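Local structure of cytosolic phospholipase A2 delta (Homo sapiens, 5IZ5) at residues V118-F128 / E137-E145. The protein hydrolyses glycerophospholipids at the sn-2 position in a calcium-dependent manner, releasing a free fatty acid, with a preference for linoleic acid. The protein carries 3 engineered substitutions. Numbering follows the deposited sequence.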
loop_
_atom_site.group_PDB
_atom_site.type_symbol
_atom_site.label_atom_id
_atom_site.label_comp_id
_atom_site.label_asym_id
_atom_site.label_seq_id
_atom_site.Cartn_x
_atom_site.Cartn_y
_atom_site.Cartn_z
ATOM N N VAL B 118 10.240 -14.454 -29.058
ATOM C CA VAL B 118 10.911 -15.667 -29.536
ATOM C C VAL B 118 9.919 -16.843 -29.556
ATOM O O VAL B 118 9.398 -17.272 -28.527
ATOM C CB VAL B 118 12.244 -15.975 -28.788
ATOM C CG1 VAL B 118 12.107 -15.887 -27.280
ATOM C CG2 VAL B 118 12.808 -17.331 -29.198
ATOM N N LEU B 119 9.647 -17.335 -30.762
ATOM C CA LEU B 119 8.692 -18.420 -30.969
ATOM C C LEU B 119 9.416 -19.765 -31.011
ATOM O O LEU B 119 10.512 -19.861 -31.568
ATOM C CB LEU B 119 7.912 -18.186 -32.263
ATOM C CG LEU B 119 7.080 -16.896 -32.281
ATOM C CD1 LEU B 119 6.562 -16.607 -33.682
ATOM C CD2 LEU B 119 5.931 -16.974 -31.283
ATOM N N PRO B 120 8.810 -20.809 -30.415
ATOM C CA PRO B 120 9.478 -22.110 -30.323
ATOM C C PRO B 120 9.845 -22.688 -31.688
ATOM O O PRO B 120 9.059 -22.595 -32.627
ATOM C CB PRO B 120 8.458 -22.997 -29.591
ATOM C CG PRO B 120 7.161 -22.269 -29.646
ATOM C CD PRO B 120 7.483 -20.815 -29.772
ATOM N N GLY B 121 11.057 -23.235 -31.796
ATOM C CA GLY B 121 11.541 -23.826 -33.041
ATOM C C GLY B 121 12.304 -22.874 -33.948
ATOM O O GLY B 121 13.269 -23.279 -34.589
ATOM N N LYS B 122 11.875 -21.613 -34.010
ATOM C CA LYS B 122 12.476 -20.626 -34.913
ATOM C C LYS B 122 13.605 -19.842 -34.256
ATOM O O LYS B 122 13.347 -19.007 -33.389
ATOM C CB LYS B 122 11.421 -19.605 -35.357
ATOM C CG LYS B 122 10.333 -20.114 -36.289
ATOM C CD LYS B 122 9.410 -18.962 -36.676
ATOM C CE LYS B 122 8.019 -19.428 -37.098
ATOM N NZ LYS B 122 7.329 -18.365 -37.879
ATOM N N LEU B 123 14.841 -20.074 -34.699
ATOM C CA LEU B 123 15.978 -19.284 -34.236
ATOM C C LEU B 123 15.750 -17.813 -34.567
ATOM O O LEU B 123 15.444 -17.471 -35.709
ATOM C CB LEU B 123 17.283 -19.746 -34.894
ATOM C CG LEU B 123 18.548 -19.005 -34.428
ATOM C CD1 LEU B 123 19.211 -19.732 -33.265
ATOM C CD2 LEU B 123 19.544 -18.808 -35.561
ATOM N N LEU B 124 15.907 -16.952 -33.568
ATOM C CA LEU B 124 15.749 -15.519 -33.760
ATOM C C LEU B 124 17.097 -14.829 -33.566
ATOM O O LEU B 124 17.700 -14.921 -32.496
ATOM C CB LEU B 124 14.708 -14.971 -32.781
ATOM C CG LEU B 124 14.251 -13.523 -32.980
ATOM C CD1 LEU B 124 13.542 -13.339 -34.315
ATOM C CD2 LEU B 124 13.340 -13.108 -31.835
ATOM N N ARG B 125 17.576 -14.168 -34.618
ATOM C CA ARG B 125 18.802 -13.373 -34.551
ATOM C C ARG B 125 18.455 -11.922 -34.282
ATOM O O ARG B 125 17.588 -11.351 -34.943
ATOM C CB ARG B 125 19.629 -13.515 -35.833
ATOM C CG ARG B 125 20.563 -14.715 -35.804
ATOM C CD ARG B 125 21.092 -15.075 -37.176
ATOM N NE ARG B 125 21.734 -16.394 -37.157
ATOM C CZ ARG B 125 21.742 -17.258 -38.171
ATOM N NH1 ARG B 125 21.117 -16.978 -39.311
ATOM N NH2 ARG B 125 22.368 -18.426 -38.039
ATOM N N LYS B 126 19.129 -11.340 -33.293
ATOM C CA LYS B 126 18.835 -9.991 -32.836
ATOM C C LYS B 126 20.108 -9.148 -32.761
ATOM O O LYS B 126 21.150 -9.617 -32.301
ATOM C CB LYS B 126 18.153 -10.052 -31.464
ATOM C CG LYS B 126 16.632 -10.132 -31.523
ATOM C CD LYS B 126 16.026 -8.739 -31.509
ATOM C CE LYS B 126 14.586 -8.749 -31.977
ATOM N NZ LYS B 126 13.884 -7.491 -31.604
ATOM N N THR B 127 20.015 -7.911 -33.246
ATOM C CA THR B 127 21.048 -6.905 -33.035
ATOM C C THR B 127 20.406 -5.774 -32.246
ATOM O O THR B 127 19.506 -5.100 -32.744
ATOM C CB THR B 127 21.620 -6.373 -34.366
ATOM O OG1 THR B 127 22.310 -7.430 -35.039
ATOM C CG2 THR B 127 22.601 -5.213 -34.131
ATOM N N PHE B 128 20.864 -5.579 -31.013
ATOM C CA PHE B 128 20.291 -4.570 -30.127
ATOM C C PHE B 128 21.078 -3.266 -30.222
ATOM O O PHE B 128 22.310 -3.290 -30.182
ATOM C CB PHE B 128 20.297 -5.076 -28.686
ATOM C CG PHE B 128 19.393 -6.261 -28.448
ATOM C CD1 PHE B 128 18.016 -6.101 -28.421
ATOM C CD2 PHE B 128 19.918 -7.530 -28.226
ATOM C CE1 PHE B 128 17.176 -7.182 -28.194
ATOM C CE2 PHE B 128 19.084 -8.617 -27.996
ATOM C CZ PHE B 128 17.710 -8.442 -27.980
ATOM N N GLU B 137 26.312 -1.668 -30.536
ATOM C CA GLU B 137 25.457 -2.797 -30.948
ATOM C C GLU B 137 25.842 -4.111 -30.280
ATOM O O GLU B 137 27.024 -4.373 -30.073
ATOM C CB GLU B 137 25.502 -2.988 -32.467
ATOM C CG GLU B 137 24.982 -1.797 -33.253
ATOM C CD GLU B 137 24.916 -2.040 -34.751
ATOM O OE1 GLU B 137 25.320 -3.128 -35.222
ATOM O OE2 GLU B 137 24.452 -1.131 -35.466
ATOM N N LEU B 138 24.834 -4.931 -29.970
ATOM C CA LEU B 138 25.025 -6.255 -29.367
ATOM C C LEU B 138 24.306 -7.319 -30.206
ATOM O O LEU B 138 23.090 -7.243 -30.398
ATOM C CB LEU B 138 24.454 -6.272 -27.942
ATOM C CG LEU B 138 24.969 -7.271 -26.886
ATOM C CD1 LEU B 138 23.845 -7.668 -25.936
ATOM C CD2 LEU B 138 25.605 -8.525 -27.466
ATOM N N ASP B 139 25.053 -8.308 -30.693
ATOM C CA ASP B 139 24.467 -9.424 -31.448
ATOM C C ASP B 139 24.201 -10.622 -30.549
ATOM O O ASP B 139 25.107 -11.113 -29.872
ATOM C CB ASP B 139 25.384 -9.861 -32.591
ATOM C CG ASP B 139 25.392 -8.881 -33.744
ATOM O OD1 ASP B 139 24.588 -7.919 -33.742
ATOM O OD2 ASP B 139 26.215 -9.081 -34.660
ATOM N N VAL B 140 22.955 -11.086 -30.558
ATOM C CA VAL B 140 22.530 -12.228 -29.752
ATOM C C VAL B 140 21.630 -13.122 -30.595
ATOM O O VAL B 140 20.927 -12.635 -31.484
ATOM C CB VAL B 140 21.739 -11.769 -28.506
ATOM C CG1 VAL B 140 21.447 -12.943 -27.579
ATOM C CG2 VAL B 140 22.499 -10.681 -27.756
ATOM N N GLU B 141 21.647 -14.422 -30.316
ATOM C CA GLU B 141 20.662 -15.335 -30.911
ATOM C C GLU B 141 19.899 -16.134 -29.869
ATOM O O GLU B 141 20.462 -16.569 -28.859
ATOM C CB GLU B 141 21.244 -16.233 -32.004
ATOM C CG GLU B 141 22.730 -16.522 -31.958
ATOM C CD GLU B 141 23.214 -17.261 -33.198
ATOM O OE1 GLU B 141 22.459 -17.346 -34.190
ATOM O OE2 GLU B 141 24.356 -17.764 -33.180
ATOM N N PHE B 142 18.606 -16.313 -30.138
ATOM C CA PHE B 142 17.689 -16.977 -29.223
ATOM C C PHE B 142 17.093 -18.219 -29.864
ATOM O O PHE B 142 16.625 -18.169 -31.000
ATOM C CB PHE B 142 16.541 -16.035 -28.856
ATOM C CG PHE B 142 16.983 -14.774 -28.182
ATOM C CD1 PHE B 142 17.131 -14.731 -26.806
ATOM C CD2 PHE B 142 17.246 -13.626 -28.924
ATOM C CE1 PHE B 142 17.535 -13.562 -26.184
ATOM C CE2 PHE B 142 17.654 -12.456 -28.309
ATOM C CZ PHE B 142 17.798 -12.423 -26.936
ATOM N N LEU B 143 17.099 -19.328 -29.130
ATOM C CA LEU B 143 16.381 -20.521 -29.563
ATOM C C LEU B 143 15.544 -21.070 -28.424
ATOM O O LEU B 143 16.060 -21.397 -27.351
ATOM C CB LEU B 143 17.331 -21.605 -30.069
ATOM C CG LEU B 143 16.605 -22.842 -30.626
ATOM C CD1 LEU B 143 15.996 -22.576 -32.000
ATOM C CD2 LEU B 143 17.530 -24.053 -30.670
ATOM N N MET B 144 14.245 -21.173 -28.681
ATOM C CA MET B 144 13.305 -21.717 -27.728
ATOM C C MET B 144 12.931 -23.124 -28.162
ATOM O O MET B 144 12.515 -23.338 -29.302
ATOM C CB MET B 144 12.065 -20.839 -27.683
ATOM C CG MET B 144 11.112 -21.184 -26.551
ATOM S SD MET B 144 11.632 -20.473 -24.978
ATOM C CE MET B 144 11.172 -18.746 -25.188
ATOM N N GLU B 145 13.075 -24.075 -27.243
ATOM C CA GLU B 145 12.818 -25.469 -27.526
ATOM C C GLU B 145 11.952 -26.106 -26.468
ATOM O O GLU B 145 12.006 -25.716 -25.303
ATOM C CB GLU B 145 14.125 -26.233 -27.567
ATOM C CG GLU B 145 14.939 -26.019 -28.823
ATOM C CD GLU B 145 16.137 -26.948 -28.905
ATOM O OE1 GLU B 145 16.682 -27.329 -27.849
ATOM O OE2 GLU B 145 16.532 -27.305 -30.033
HETATM O O HOH W 1 13.253 -20.529 -30.975
#
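Phe128 and Phe142 meet rim to rim, CZ of Phe128 lying 4.0 Å from CE2 of Phe142, each at the other's edge. Val140 reaches the rim of Phe128 in the ring plane through CG2, and the aliphatic start of Lys126 does the same for Phe142, CB standing 4.0 Å from CE2; the lysine chain then bends at chi2 (-90°) and leads its amine away to Glu117. These residues share the inner face of a beta hairpin, strands 124-129 and 137-146, in the N-terminal C2 domain, a beta sandwich whose other sheet supplies Tyr113, Leu92 and Leu94 against them. Replacing Phe128 by alanine is likely to open a gap beside Val140 and Phe142 and to deprive Tyr113 of its edge-to-face partner. On the outer face, Thr127 and Asp139 run side by side, and OG1 donates to OD1 at 2.7 Å from above the carboxylate plane; OD2 pairs with Arg36 of the adjoining strand. Arg125 and Glu141 also point the same way: Arg125 NE forms a salt bridge with Glu141 OE1 at 3.2 Å, meeting it on the syn side but 30° out of the carboxylate plane, with guanidinium and carboxylate planes 37° apart, while Leu123 CD2 lies over one guanidinium face, toward its rim. Ahead of strand 124-129, in the type II turn from Leu119 to Lys122, Gly121 N donates to Met144 O (2.9 Å), still on the partner strand, and the doubly bent Met144 chain brings CE to 3.7 Å from Val118 CG1.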